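Local coordinates for protein haloacid dehalogenase-like hydrolase (Bacteroides thetaiotaomicron, PDB 2RBK) that probably acts as a magnesium-dependent phosphatase of the haloacid dehalogenase superfamily, with a core domain for phosphoryl transfer and a cap domain over the active site, at residues Ile85-Lys91 with Ser143-Gln149; Ile26-Glu30 with Glu55-Leu61; Ile154-Glu159 with Glu170-Trp174; Phe96-Val102 with Glu158-Val162; Thr18-Pro22 with Asn52-Leu56. All coordinates share one frame. Residue numbers count along the deposited sequence, not the author numbering.

Interaction 1. Residues Ile85-Lys91 with Ser143-Gln149; sequences IPQEEVK and SNKEVIQ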
# COMPACT_ATOMS: atom_id res chain seq x y z
N ILE A 85 5.14 0.15 15.75
CA ILE A 85 5.43 -1.23 16.04
C ILE A 85 6.01 -1.39 17.42
O ILE A 85 6.90 -0.61 17.80
CB ILE A 85 6.39 -1.77 14.95
CG1 ILE A 85 5.74 -1.73 13.57
CG2 ILE A 85 6.84 -3.18 15.29
CD1 ILE A 85 6.70 -2.00 12.45
N PRO A 86 5.60 -2.38 18.19
CA PRO A 86 6.24 -2.66 19.48
C PRO A 86 7.78 -2.73 19.33
O PRO A 86 8.29 -3.39 18.44
CB PRO A 86 5.67 -4.02 19.86
CG PRO A 86 4.28 -3.98 19.29
CD PRO A 86 4.50 -3.31 17.94
N GLN A 87 8.46 -2.07 20.25
CA GLN A 87 9.91 -1.96 20.06
C GLN A 87 10.57 -3.33 20.09
O GLN A 87 11.58 -3.54 19.38
CB GLN A 87 10.52 -1.08 21.11
CG GLN A 87 11.85 -0.50 20.56
CD GLN A 87 11.60 0.49 19.47
OE1 GLN A 87 10.54 1.16 19.46
NE2 GLN A 87 12.49 0.63 18.51
N GLU A 88 10.09 -4.28 20.88
CA GLU A 88 10.72 -5.60 20.88
C GLU A 88 10.69 -6.21 19.49
O GLU A 88 11.62 -6.97 19.11
CB GLU A 88 9.99 -6.50 21.86
CG GLU A 88 10.29 -6.37 23.28
CD GLU A 88 9.71 -7.35 24.23
OE1 GLU A 88 9.07 -8.35 23.82
OE2 GLU A 88 9.84 -7.11 25.46
N GLU A 89 9.63 -5.98 18.76
CA GLU A 89 9.47 -6.59 17.42
C GLU A 89 10.32 -5.85 16.41
O GLU A 89 10.86 -6.48 15.48
CB GLU A 89 7.98 -6.65 17.09
CG GLU A 89 7.24 -7.53 18.09
CD GLU A 89 5.80 -7.88 17.79
OE1 GLU A 89 5.45 -8.30 16.73
OE2 GLU A 89 5.01 -7.76 18.77
N VAL A 90 10.48 -4.53 16.54
CA VAL A 90 11.44 -3.81 15.72
C VAL A 90 12.85 -4.37 15.90
O VAL A 90 13.56 -4.68 14.95
CB VAL A 90 11.43 -2.29 16.04
CG1 VAL A 90 12.51 -1.55 15.27
CG2 VAL A 90 10.07 -1.68 15.78
N LYS A 91 13.23 -4.52 17.16
CA LYS A 91 14.58 -5.03 17.48
C LYS A 91 14.76 -6.44 16.97
O LYS A 91 15.83 -6.77 16.43
CB LYS A 91 14.85 -4.97 18.98
CG LYS A 91 14.93 -3.56 19.57
CD LYS A 91 15.26 -3.52 21.03
CE LYS A 91 15.32 -2.17 21.68
NZ LYS A 91 16.03 -1.03 21.03
N SER A 143 17.21 0.01 15.08
CA SER A 143 16.52 -0.80 16.07
C SER A 143 16.00 0.06 17.22
O SER A 143 15.16 -0.46 17.98
CB SER A 143 17.58 -1.85 16.46
OG SER A 143 18.39 -1.36 17.51
N ASN A 144 16.44 1.28 17.33
CA ASN A 144 16.03 2.17 18.41
C ASN A 144 15.01 3.22 18.02
O ASN A 144 14.62 4.03 18.89
CB ASN A 144 17.28 2.88 19.03
CG ASN A 144 18.13 1.79 19.70
OD1 ASN A 144 17.53 0.94 20.40
ND2 ASN A 144 19.43 1.91 19.51
N LYS A 145 14.59 3.30 16.80
CA LYS A 145 13.66 4.27 16.25
C LYS A 145 12.22 3.90 16.60
O LYS A 145 11.90 2.75 16.78
CB LYS A 145 13.79 4.30 14.71
CG LYS A 145 15.18 4.83 14.22
CD LYS A 145 15.24 4.80 12.70
CE LYS A 145 16.51 5.46 12.17
NZ LYS A 145 16.32 6.93 12.10
N GLU A 146 11.38 4.90 16.60
CA GLU A 146 9.95 4.70 16.65
C GLU A 146 9.47 4.39 15.21
O GLU A 146 9.38 5.31 14.38
CB GLU A 146 9.34 5.91 17.32
CG GLU A 146 9.96 6.24 18.67
CD GLU A 146 10.03 5.22 19.79
OE1 GLU A 146 8.97 4.56 20.00
OE2 GLU A 146 11.04 5.03 20.55
N VAL A 147 9.22 3.16 14.94
CA VAL A 147 9.02 2.69 13.59
C VAL A 147 7.53 2.41 13.33
O VAL A 147 6.89 1.67 14.09
CB VAL A 147 9.88 1.45 13.33
CG1 VAL A 147 9.66 0.88 11.95
CG2 VAL A 147 11.36 1.78 13.53
N ILE A 148 7.02 2.97 12.26
CA ILE A 148 5.65 2.76 11.80
C ILE A 148 5.54 1.59 10.88
O ILE A 148 4.57 0.78 10.95
CB ILE A 148 5.10 4.02 11.13
CG1 ILE A 148 5.24 5.22 12.09
CG2 ILE A 148 3.69 3.81 10.66
CD1 ILE A 148 4.63 6.49 11.61
N GLN A 149 6.53 1.35 10.01
CA GLN A 149 6.54 0.23 9.10
C GLN A 149 7.99 -0.22 8.88
O GLN A 149 8.88 0.60 8.77
CB GLN A 149 5.89 0.57 7.74
CG GLN A 149 5.86 -0.61 6.77
CD GLN A 149 4.97 -0.29 5.59
OE1 GLN A 149 3.74 -0.53 5.69
NE2 GLN A 149 5.49 0.29 4.52
O HOH W 1 8.70 1.49 17.28
O HOH W 2 9.21 2.23 21.67
O HOH W 3 18.70 -2.55 20.41
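Ile-85, Val-147 and Ser-143 have the most surface buried here. Ile-85 lies just before helix 87-100, with Pro-86 as the N-cap. Its backbone N donates a nearly straight hydrogen bond to Val-147 O at 2.9 Å. Its CA-to-CB bond points toward 143-149, and Ile-85 CD1 lies 4.2 Å from Val-147 CG1. Val-147 also meets the helix, since its CG2 is 3.9 Å from Val-90 CG1. Water 1 lies 2.8 Å from Ile-85 O and accepts from Val-147 N at 2.9 Å. The two segments belong to the cap domain of this C2-type HAD fold, in which helices pack on an antiparallel sheet. Segment 143-149 leads from helix 139-143 into edge strand 149-152, and Ile-148 and Gln-149 form a classic beta bulge opposite Val-107. At the other end, Ser-143 offers its carbonyl to two side chains of the helix. Gln-87 NE2 donates to Ser-143 O at 2.9 Å and Lys-91 NZ donates to it at 3.2 Å. The same Gln-87 NE2 also donates to Lys-145 O at 2.8 Å, so one amide group holds two carbonyls of the turn. Ser-143 OG bonds to Glu-140 O, and water 3 links it to Lys-91 NZ.

Interaction 2. Residues Ile26-Glu30 with Glu55-Leu61; sequences IEALE and ELQDRNL
This is a side-chain packing contact between two helices of the Rossmann-like core domain, closed by a salt bridge. Residues 26-30 are helical, within helix 23-34. Residues 55-58 end helix 54-58. Asn-60 then takes phi/psi 57°/42° in a Schellman motif, with Leu-61 N bonded to Leu-56 O at 3.2 Å. The CA register pairs Ile-26 with Leu-56 and Glu-30 with Leu-61, both at 6.9 Å. Ile-26 (m, t) points toward the second segment. Its CG1 lies 4.2 Å from Leu-56 CD2, and its CG2 3.8 Å from Arg-59 CD. Leu-29 (m, p) CD2 meets Leu-56 (m, t) CD1 at 3.9 Å, and Leu-29 CB meets Leu-61 CD1 at 4.3 Å. Glu-30 (m, m) turns its carboxylate to the edge of the Arg-59 (m, t, t) guanidinium, where NH1 donates to OE2 at 2.9 Å. Water 4 donates to Glu-30 OE2 (2.7 Å) and Arg-59 O (2.9 Å). Helix packing beside a largely parallel central sheet is typical of the HAD core.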
# COMPACT_ATOMS: atom_id res chain seq x y z
N ILE A 26 -6.83 8.14 -15.54
CA ILE A 26 -6.94 9.56 -15.20
C ILE A 26 -8.31 10.08 -15.62
O ILE A 26 -8.97 10.80 -14.84
CB ILE A 26 -5.78 10.35 -15.80
CG1 ILE A 26 -4.41 9.91 -15.29
CG2 ILE A 26 -6.03 11.84 -15.47
CD1 ILE A 26 -3.23 10.30 -16.16
N GLU A 27 -8.77 9.74 -16.82
CA GLU A 27 -10.11 10.18 -17.27
C GLU A 27 -11.20 9.65 -16.37
O GLU A 27 -12.15 10.38 -16.03
CB GLU A 27 -10.30 9.67 -18.73
CG GLU A 27 -9.42 10.46 -19.67
CD GLU A 27 -9.28 9.85 -21.02
OE1 GLU A 27 -9.83 8.78 -21.33
OE2 GLU A 27 -8.58 10.47 -21.85
N ALA A 28 -11.13 8.39 -15.95
CA ALA A 28 -12.14 7.81 -15.08
C ALA A 28 -12.19 8.51 -13.74
O ALA A 28 -13.27 8.76 -13.21
CB ALA A 28 -11.85 6.30 -14.92
N LEU A 29 -11.04 8.81 -13.16
CA LEU A 29 -11.01 9.48 -11.85
C LEU A 29 -11.50 10.91 -11.99
O LEU A 29 -12.18 11.41 -11.07
CB LEU A 29 -9.64 9.31 -11.18
CG LEU A 29 -9.47 8.07 -10.34
CD1 LEU A 29 -9.66 6.79 -11.12
CD2 LEU A 29 -8.02 7.97 -9.82
N GLU A 30 -11.19 11.60 -13.08
CA GLU A 30 -11.77 12.94 -13.31
C GLU A 30 -13.29 12.85 -13.32
O GLU A 30 -13.99 13.67 -12.68
CB GLU A 30 -11.26 13.50 -14.64
CG GLU A 30 -9.88 14.11 -14.60
CD GLU A 30 -9.83 15.53 -14.08
OE1 GLU A 30 -10.86 16.20 -13.79
OE2 GLU A 30 -8.70 16.03 -13.84
N GLU A 55 0.32 13.04 -11.60
CA GLU A 55 -0.79 13.35 -12.50
C GLU A 55 -2.13 13.53 -11.78
O GLU A 55 -2.96 14.42 -12.08
CB GLU A 55 -0.91 12.29 -13.59
CG GLU A 55 0.34 12.26 -14.45
CD GLU A 55 0.55 10.92 -15.09
OE1 GLU A 55 0.47 9.91 -14.37
OE2 GLU A 55 0.83 10.85 -16.27
N LEU A 56 -2.36 12.69 -10.81
CA LEU A 56 -3.59 12.76 -10.04
C LEU A 56 -3.55 13.93 -9.03
O LEU A 56 -4.55 14.60 -8.83
CB LEU A 56 -3.89 11.45 -9.31
CG LEU A 56 -4.02 10.22 -10.19
CD1 LEU A 56 -4.24 8.98 -9.36
CD2 LEU A 56 -5.14 10.43 -11.21
N GLN A 57 -2.37 14.07 -8.39
CA GLN A 57 -2.16 15.10 -7.39
C GLN A 57 -2.26 16.52 -7.99
O GLN A 57 -2.92 17.38 -7.41
CB GLN A 57 -0.83 14.94 -6.68
CG GLN A 57 -0.83 13.64 -5.85
CD GLN A 57 0.57 13.29 -5.38
OE1 GLN A 57 1.51 13.48 -6.12
NE2 GLN A 57 0.63 12.69 -4.20
N ASP A 58 -1.65 16.69 -9.15
CA ASP A 58 -1.68 18.03 -9.77
C ASP A 58 -3.08 18.35 -10.26
O ASP A 58 -3.40 19.53 -10.44
CB ASP A 58 -0.70 18.05 -10.92
CG ASP A 58 0.76 17.97 -10.54
OD1 ASP A 58 1.08 18.11 -9.35
OD2 ASP A 58 1.61 17.77 -11.39
N ARG A 59 -3.91 17.34 -10.51
CA ARG A 59 -5.31 17.50 -10.90
C ARG A 59 -6.21 17.62 -9.68
O ARG A 59 -7.43 17.77 -9.82
CB ARG A 59 -5.75 16.35 -11.82
CG ARG A 59 -5.29 16.54 -13.23
CD ARG A 59 -5.50 15.31 -14.12
NE ARG A 59 -5.07 15.59 -15.49
CZ ARG A 59 -5.79 16.15 -16.42
NH1 ARG A 59 -7.06 16.51 -16.21
NH2 ARG A 59 -5.25 16.36 -17.60
N ASN A 60 -5.67 17.54 -8.47
CA ASN A 60 -6.43 17.69 -7.23
C ASN A 60 -7.58 16.69 -7.13
O ASN A 60 -8.66 17.01 -6.68
CB ASN A 60 -6.88 19.12 -7.05
CG ASN A 60 -5.70 20.00 -6.71
OD1 ASN A 60 -5.11 19.78 -5.64
ND2 ASN A 60 -5.38 20.91 -7.66
N LEU A 61 -7.30 15.45 -7.52
CA LEU A 61 -8.31 14.38 -7.54
C LEU A 61 -8.32 13.47 -6.32
O LEU A 61 -9.26 12.70 -6.18
CB LEU A 61 -8.08 13.47 -8.78
CG LEU A 61 -8.28 14.21 -10.10
CD1 LEU A 61 -7.91 13.29 -11.26
CD2 LEU A 61 -9.69 14.78 -10.27
O HOH W 4 -8.71 18.31 -12.32

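Interaction 3. Residues Ile154-Glu159 with Glu170-Trp174; sequences ITEEEE and EIGRW. With VN4 (oxido(dioxo)vanadium), chain C.
Arg-173 makes the direct hydrogen bonds across this contact. Its NH2 donates to Glu-159 OE1 at 2.8 Å in a salt bridge, and its NE adds a weak bond to that oxygen at 3.4 Å. Ile-154 O accepts from both NH1 (2.9 Å) and NH2 (3.0 Å) of Arg-173. Arg-173 is m, t, t; Glu-159 is t, t. Water 6 bridges Arg-173 NE (2.7 Å) and Glu-159 OE1 (2.9 Å). Water 5 bridges Glu-159 OE2 (2.7 Å) and Ile-171 O (3.3 Å). Helix 156-162 and the antiparallel strand pair 170-172/180-182 belong to the cap domain. A capping box starts the helix: Glu-158 N donates to OG1 of the N-cap Thr-155, and Thr-155 N to Glu-158 OE1, both at 3.0 Å. The backbones stay apart, with CA distances of 8.8 Å for Glu-159 to Ile-171 and 10.0 Å for Glu-156 to Arg-173. Glu-156 CG lies over one guanidinium face, 4.1 Å from Arg-173 NE, and Ile-171 CG2 is 4.0 Å from Glu-159 OE2. Trp-174 (chi1 p) lines the vanadate pocket: Trp-174 CB is 3.4 Å from VN4 O2, and VN4 O3 lies over one ring face. Water 7 binds VN4 V at 2.1 Å.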
# COMPACT_ATOMS: atom_id res chain seq x y z
N ILE A 154 12.85 -10.25 2.66
CA ILE A 154 12.86 -11.69 3.07
C ILE A 154 11.94 -12.47 2.18
O ILE A 154 10.90 -11.98 1.75
CB ILE A 154 12.43 -11.82 4.55
CG1 ILE A 154 11.09 -11.17 4.89
CG2 ILE A 154 13.60 -11.29 5.40
CD1 ILE A 154 10.65 -11.42 6.30
N THR A 155 12.33 -13.73 1.95
CA THR A 155 11.48 -14.68 1.25
C THR A 155 10.33 -15.12 2.16
O THR A 155 10.38 -14.89 3.36
CB THR A 155 12.26 -15.94 0.83
OG1 THR A 155 12.71 -16.60 2.05
CG2 THR A 155 13.48 -15.71 -0.02
N GLU A 156 9.36 -15.89 1.60
CA GLU A 156 8.27 -16.50 2.42
C GLU A 156 8.87 -17.46 3.43
O GLU A 156 8.40 -17.51 4.57
CB GLU A 156 7.28 -17.10 1.45
CG GLU A 156 6.53 -16.08 0.59
CD GLU A 156 5.33 -16.76 -0.05
OE1 GLU A 156 4.46 -17.25 0.69
OE2 GLU A 156 5.26 -16.78 -1.28
N GLU A 157 9.90 -18.26 3.03
CA GLU A 157 10.55 -19.17 3.98
C GLU A 157 11.15 -18.37 5.14
O GLU A 157 11.00 -18.71 6.30
CB GLU A 157 11.60 -20.00 3.22
CG GLU A 157 12.61 -20.81 3.97
CD GLU A 157 13.36 -21.64 2.95
OE1 GLU A 157 13.24 -22.86 2.90
OE2 GLU A 157 14.10 -21.02 2.14
N GLU A 158 11.87 -17.28 4.83
CA GLU A 158 12.44 -16.48 5.94
C GLU A 158 11.40 -15.80 6.76
O GLU A 158 11.55 -15.66 7.96
CB GLU A 158 13.43 -15.48 5.34
CG GLU A 158 14.69 -16.13 4.80
CD GLU A 158 15.52 -15.23 3.90
OE1 GLU A 158 14.98 -14.25 3.29
OE2 GLU A 158 16.75 -15.55 3.76
N GLU A 159 10.32 -15.37 6.14
CA GLU A 159 9.19 -14.82 6.87
C GLU A 159 8.74 -15.83 7.91
O GLU A 159 8.53 -15.44 9.02
CB GLU A 159 8.09 -14.42 5.90
CG GLU A 159 6.75 -14.03 6.51
CD GLU A 159 5.71 -13.75 5.44
OE1 GLU A 159 6.05 -13.45 4.27
OE2 GLU A 159 4.49 -13.80 5.74
N GLU A 170 1.29 -7.35 11.68
CA GLU A 170 0.75 -7.74 10.40
C GLU A 170 1.85 -7.76 9.38
O GLU A 170 2.80 -6.95 9.44
CB GLU A 170 -0.27 -6.71 9.94
CG GLU A 170 -1.42 -6.52 10.90
CD GLU A 170 -2.22 -7.73 11.30
OE1 GLU A 170 -2.33 -8.68 10.51
OE2 GLU A 170 -2.77 -7.73 12.44
N ILE A 171 1.78 -8.67 8.42
CA ILE A 171 2.75 -8.81 7.38
C ILE A 171 2.03 -8.93 6.07
O ILE A 171 1.15 -9.80 5.95
CB ILE A 171 3.69 -10.01 7.58
CG1 ILE A 171 4.26 -10.13 8.99
CG2 ILE A 171 4.75 -9.89 6.50
CD1 ILE A 171 4.59 -11.58 9.30
N GLY A 172 2.35 -8.05 5.10
CA GLY A 172 1.72 -8.14 3.79
C GLY A 172 2.70 -8.00 2.66
O GLY A 172 3.72 -7.35 2.86
N ARG A 173 2.39 -8.48 1.49
CA ARG A 173 3.25 -8.17 0.29
C ARG A 173 2.44 -7.58 -0.89
O ARG A 173 1.32 -7.98 -1.22
CB ARG A 173 3.96 -9.37 -0.27
CG ARG A 173 4.76 -10.23 0.63
CD ARG A 173 5.59 -11.39 0.08
NE ARG A 173 6.27 -12.00 1.25
CZ ARG A 173 7.53 -12.05 1.42
NH1 ARG A 173 8.34 -11.61 0.46
NH2 ARG A 173 8.08 -12.55 2.52
N TRP A 174 3.06 -6.58 -1.58
CA TRP A 174 2.67 -6.05 -2.84
C TRP A 174 3.59 -6.30 -4.01
O TRP A 174 3.30 -6.03 -5.13
CB TRP A 174 2.36 -4.55 -2.75
CG TRP A 174 3.39 -3.63 -2.20
CD1 TRP A 174 3.62 -3.34 -0.86
CD2 TRP A 174 4.33 -2.82 -2.93
NE1 TRP A 174 4.61 -2.45 -0.72
CE2 TRP A 174 5.06 -2.08 -1.96
CE3 TRP A 174 4.61 -2.62 -4.27
CZ2 TRP A 174 6.08 -1.17 -2.26
CZ3 TRP A 174 5.60 -1.72 -4.60
CH2 TRP A 174 6.29 -1.03 -3.62
V VN4 C . 0.45 -0.84 -3.37
O1 VN4 C . 0.47 0.77 -3.79
O2 VN4 C . 0.79 -2.09 -4.57
O3 VN4 C . 0.73 -1.48 -1.67
O HOH W 5 2.56 -12.40 4.53
O HOH W 6 4.35 -13.71 1.92
O HOH W 7 2.50 -0.39 -3.06

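Interaction 4. Residues Phe96-Val102 with Glu158-Val162; sequences FCEKKGV and EEKEV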
# COMPACT_ATOMS: atom_id res chain seq x y z
N PHE A 96 17.25 -10.20 13.10
CA PHE A 96 17.05 -11.28 12.15
C PHE A 96 17.66 -10.92 10.82
O PHE A 96 18.41 -11.66 10.24
CB PHE A 96 15.56 -11.59 11.99
CG PHE A 96 15.26 -12.66 10.96
CD1 PHE A 96 15.38 -13.99 11.33
CD2 PHE A 96 14.91 -12.36 9.67
CE1 PHE A 96 15.12 -15.00 10.40
CE2 PHE A 96 14.64 -13.37 8.75
CZ PHE A 96 14.76 -14.68 9.14
N CYS A 97 17.31 -9.72 10.34
CA CYS A 97 17.83 -9.29 9.03
C CYS A 97 19.34 -9.15 9.02
O CYS A 97 20.02 -9.55 8.05
CB CYS A 97 17.19 -8.01 8.52
SG CYS A 97 15.42 -8.21 8.15
N GLU A 98 19.90 -8.58 10.10
CA GLU A 98 21.34 -8.44 10.15
C GLU A 98 22.02 -9.80 10.17
O GLU A 98 23.03 -10.01 9.46
CB GLU A 98 21.73 -7.62 11.40
CG GLU A 98 23.22 -7.32 11.47
CD GLU A 98 23.71 -6.34 12.49
OE1 GLU A 98 23.07 -5.83 13.42
OE2 GLU A 98 24.94 -6.06 12.30
N LYS A 99 21.51 -10.73 10.96
CA LYS A 99 22.08 -12.08 11.02
C LYS A 99 22.00 -12.82 9.70
O LYS A 99 22.91 -13.55 9.27
CB LYS A 99 21.33 -12.85 12.12
CG LYS A 99 21.65 -14.35 12.25
CD LYS A 99 20.75 -15.13 13.23
CE LYS A 99 19.36 -15.37 12.60
NZ LYS A 99 18.22 -15.15 13.53
N LYS A 100 20.88 -12.61 8.98
CA LYS A 100 20.64 -13.37 7.71
C LYS A 100 21.28 -12.72 6.51
O LYS A 100 21.27 -13.33 5.43
CB LYS A 100 19.15 -13.49 7.40
CG LYS A 100 18.20 -14.40 8.22
CD LYS A 100 18.39 -15.87 7.96
CE LYS A 100 17.60 -16.80 8.87
NZ LYS A 100 17.76 -18.19 8.29
N GLY A 101 21.80 -11.49 6.73
CA GLY A 101 22.38 -10.74 5.65
C GLY A 101 21.42 -10.22 4.62
O GLY A 101 21.78 -10.25 3.43
N VAL A 102 20.22 -9.79 5.06
CA VAL A 102 19.30 -9.16 4.12
C VAL A 102 18.98 -7.76 4.58
O VAL A 102 19.05 -7.40 5.76
CB VAL A 102 18.04 -9.99 3.94
CG1 VAL A 102 18.37 -11.41 3.48
CG2 VAL A 102 17.28 -10.11 5.22
N GLU A 158 11.87 -17.28 4.83
CA GLU A 158 12.44 -16.48 5.94
C GLU A 158 11.40 -15.80 6.76
O GLU A 158 11.55 -15.66 7.96
CB GLU A 158 13.43 -15.48 5.34
CG GLU A 158 14.69 -16.13 4.80
CD GLU A 158 15.52 -15.23 3.90
OE1 GLU A 158 14.98 -14.25 3.29
OE2 GLU A 158 16.75 -15.55 3.76
N GLU A 159 10.32 -15.37 6.14
CA GLU A 159 9.19 -14.82 6.87
C GLU A 159 8.74 -15.83 7.91
O GLU A 159 8.53 -15.44 9.02
CB GLU A 159 8.09 -14.42 5.90
CG GLU A 159 6.75 -14.03 6.51
CD GLU A 159 5.71 -13.75 5.44
OE1 GLU A 159 6.05 -13.45 4.27
OE2 GLU A 159 4.49 -13.80 5.74
N LYS A 160 8.56 -17.13 7.54
CA LYS A 160 8.10 -18.09 8.54
C LYS A 160 9.14 -18.30 9.64
O LYS A 160 8.79 -18.55 10.79
CB LYS A 160 7.66 -19.42 7.89
CG LYS A 160 6.53 -19.31 6.86
CD LYS A 160 5.32 -18.57 7.37
CE LYS A 160 4.04 -18.64 6.61
NZ LYS A 160 2.83 -18.09 7.29
N GLU A 161 10.42 -18.14 9.33
CA GLU A 161 11.45 -18.26 10.32
C GLU A 161 11.42 -17.11 11.35
O GLU A 161 11.65 -17.36 12.57
CB GLU A 161 12.84 -18.34 9.65
CG GLU A 161 13.91 -18.92 10.59
CD GLU A 161 15.29 -18.90 9.96
OE1 GLU A 161 15.33 -18.78 8.69
OE2 GLU A 161 16.25 -18.98 10.77
N VAL A 162 11.18 -15.89 10.91
CA VAL A 162 11.17 -14.75 11.83
C VAL A 162 9.81 -14.52 12.46
O VAL A 162 9.75 -13.78 13.44
CB VAL A 162 11.63 -13.48 11.12
CG1 VAL A 162 10.57 -12.94 10.20
CG2 VAL A 162 11.97 -12.35 12.11
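Phe-96 begins the contact and is the most covered residue of its segment. Its ring faces Val-162 in a CH-pi contact: Val-162 CB stands 3.5 Å from the ring centroid, almost on the ring normal. Val-162 CG2 is also 3.5 Å from Phe-96 CG. At the ring edge Phe-96 CE1 lies 3.9 Å from Glu-161 CD. Phe-96 CZ is 3.6 Å from Glu-158 O. One turn later Lys-100 points toward helix 156-162. Its NZ forms a short salt bridge with Glu-161 OE1 at 2.5 Å. Gly-101 then leaves the helix with positive phi in a Schellman motif, with Val-102 N bonded to Cys-97 O at 3.0 Å. Val-102 CG1 ends the walk, 4.4 Å from Glu-158 OE1. Segments 96-100 and 158-162 cross at 128°, with axes 11.8 Å apart at closest approach. The contact joins two helices of the cap domain, away from the annotated sites. The buried Phe-96/Val-162 packing is apolar, while the Lys-100/Glu-161 salt bridge adds a charge-paired link at the exposed side of the helix pair.

Interaction 5. Residues Thr18-Pro22 with Asn52-Leu56; sequences THRIP and NLSEL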
# COMPACT_ATOMS: atom_id res chain seq x y z
N THR A 18 4.91 -0.15 -17.53
CA THR A 18 5.23 1.14 -18.07
C THR A 18 5.69 2.13 -17.01
O THR A 18 6.25 3.18 -17.32
CB THR A 18 4.03 1.79 -18.77
OG1 THR A 18 3.08 2.14 -17.77
CG2 THR A 18 3.31 0.88 -19.78
N HIS A 19 5.43 1.93 -15.74
CA HIS A 19 5.68 2.85 -14.66
C HIS A 19 4.85 4.14 -14.76
O HIS A 19 5.20 5.17 -14.21
CB HIS A 19 7.16 3.17 -14.45
CG HIS A 19 7.89 1.85 -14.32
ND1 HIS A 19 7.74 0.99 -13.25
CD2 HIS A 19 8.75 1.26 -15.22
CE1 HIS A 19 8.53 -0.08 -13.49
NE2 HIS A 19 9.16 0.06 -14.68
N ARG A 20 3.72 4.10 -15.47
CA ARG A 20 2.82 5.18 -15.66
C ARG A 20 1.37 4.79 -15.34
O ARG A 20 1.00 3.63 -15.40
CB ARG A 20 2.89 5.71 -17.12
CG ARG A 20 4.32 6.06 -17.55
CD ARG A 20 4.85 7.22 -16.73
NE ARG A 20 4.01 8.45 -16.79
CZ ARG A 20 4.17 9.44 -17.64
NH1 ARG A 20 5.15 9.44 -18.55
NH2 ARG A 20 3.33 10.45 -17.55
N ILE A 21 0.59 5.80 -15.09
CA ILE A 21 -0.85 5.66 -14.93
C ILE A 21 -1.54 5.64 -16.33
O ILE A 21 -1.28 6.52 -17.13
CB ILE A 21 -1.45 6.78 -14.10
CG1 ILE A 21 -0.76 6.85 -12.72
CG2 ILE A 21 -2.95 6.64 -13.98
CD1 ILE A 21 -1.27 7.99 -11.83
N PRO A 22 -2.36 4.64 -16.62
CA PRO A 22 -3.07 4.64 -17.92
C PRO A 22 -3.87 5.93 -18.07
O PRO A 22 -4.52 6.44 -17.16
CB PRO A 22 -3.98 3.41 -17.82
CG PRO A 22 -3.23 2.50 -16.88
CD PRO A 22 -2.61 3.43 -15.86
N ASN A 52 4.89 8.83 -7.62
CA ASN A 52 4.37 8.30 -8.91
C ASN A 52 2.93 8.69 -9.14
O ASN A 52 2.30 8.17 -10.06
CB ASN A 52 4.63 6.80 -8.96
CG ASN A 52 3.98 6.00 -7.85
OD1 ASN A 52 3.40 6.60 -6.91
ND2 ASN A 52 4.16 4.69 -7.92
N LEU A 53 2.37 9.65 -8.35
CA LEU A 53 1.01 10.06 -8.44
C LEU A 53 0.81 11.49 -8.88
O LEU A 53 -0.29 12.03 -8.80
CB LEU A 53 0.22 9.85 -7.14
CG LEU A 53 0.09 8.41 -6.67
CD1 LEU A 53 -0.78 8.43 -5.40
CD2 LEU A 53 -0.50 7.54 -7.74
N SER A 54 1.86 12.19 -9.40
CA SER A 54 1.72 13.61 -9.70
C SER A 54 0.60 13.92 -10.66
O SER A 54 -0.01 14.95 -10.55
CB SER A 54 3.04 14.20 -10.20
OG SER A 54 3.44 13.63 -11.41
N GLU A 55 0.32 13.04 -11.60
CA GLU A 55 -0.79 13.35 -12.50
C GLU A 55 -2.13 13.53 -11.78
O GLU A 55 -2.96 14.42 -12.08
CB GLU A 55 -0.91 12.29 -13.59
CG GLU A 55 0.34 12.26 -14.45
CD GLU A 55 0.55 10.92 -15.09
OE1 GLU A 55 0.47 9.91 -14.37
OE2 GLU A 55 0.83 10.85 -16.27
N LEU A 56 -2.36 12.69 -10.81
CA LEU A 56 -3.59 12.76 -10.04
C LEU A 56 -3.55 13.93 -9.03
O LEU A 56 -4.55 14.60 -8.83
CB LEU A 56 -3.89 11.45 -9.31
CG LEU A 56 -4.02 10.22 -10.19
CD1 LEU A 56 -4.24 8.98 -9.36
CD2 LEU A 56 -5.14 10.43 -11.21
O HOH W 8 3.42 7.42 -12.47
O HOH W 9 -0.02 8.82 -17.72
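This contact lies beside the active site of the HAD core domain, where Asn-52 touches Asp-10, a magnesium ligand. The Asn-52 side chain is about 7 Å from the bound vanadate. The first segment is the loop before helix 23-34, with Pro-22 as the N-cap. In it Thr-18 OG1 accepts from Arg-20 N at 3.1 Å, an ST turn. Leu-53 is the N-cap of helix 54-58. Ile-21 is the centre of the packing and points toward 52-56. Its CD1 lies 3.9 Å from Leu-56 CG, 4.2 Å from Leu-53 CD2 and 3.6 Å from Glu-55 OE1. The CB of Arg-20 points away, but its side chain folds back with three m rotamers. Arg-20 NH2 then donates to Glu-55 OE2 at 2.8 Å in a salt bridge. Water 9 donates to the same Glu-55 OE2 and to Ile-21 O. Water 8 donates to Asn-52 O and weakly to His-19 O. The contact joins the loop leading into helix 23-34 to the start of helix 54-58 in the HAD core, beside Asp-10 of the DxD motif.

The contacts fall into two groups on the two domains. Interactions 2 and 5 lie in the core domain. Their centres are 10 Å apart, and they share Glu-55 and Leu-56 of helix 54-58. Interactions 1, 3 and 4 lie in the cap. Interactions 3 and 4 share Glu-158 and Glu-159 of helix 156-162, while interactions 1 and 4 both use helix 87-100, with centres 16 Å apart. Interactions 2 and 4 are the farthest apart, about 40 Å between centres. Along the chain, both core contacts close before interaction 1 opens, and interactions 1 and 4 alternate. In C2-type HAD proteins the cap is an insertion in the core; the vanadate pocket takes residues of both, including Trp-174 of interaction 3.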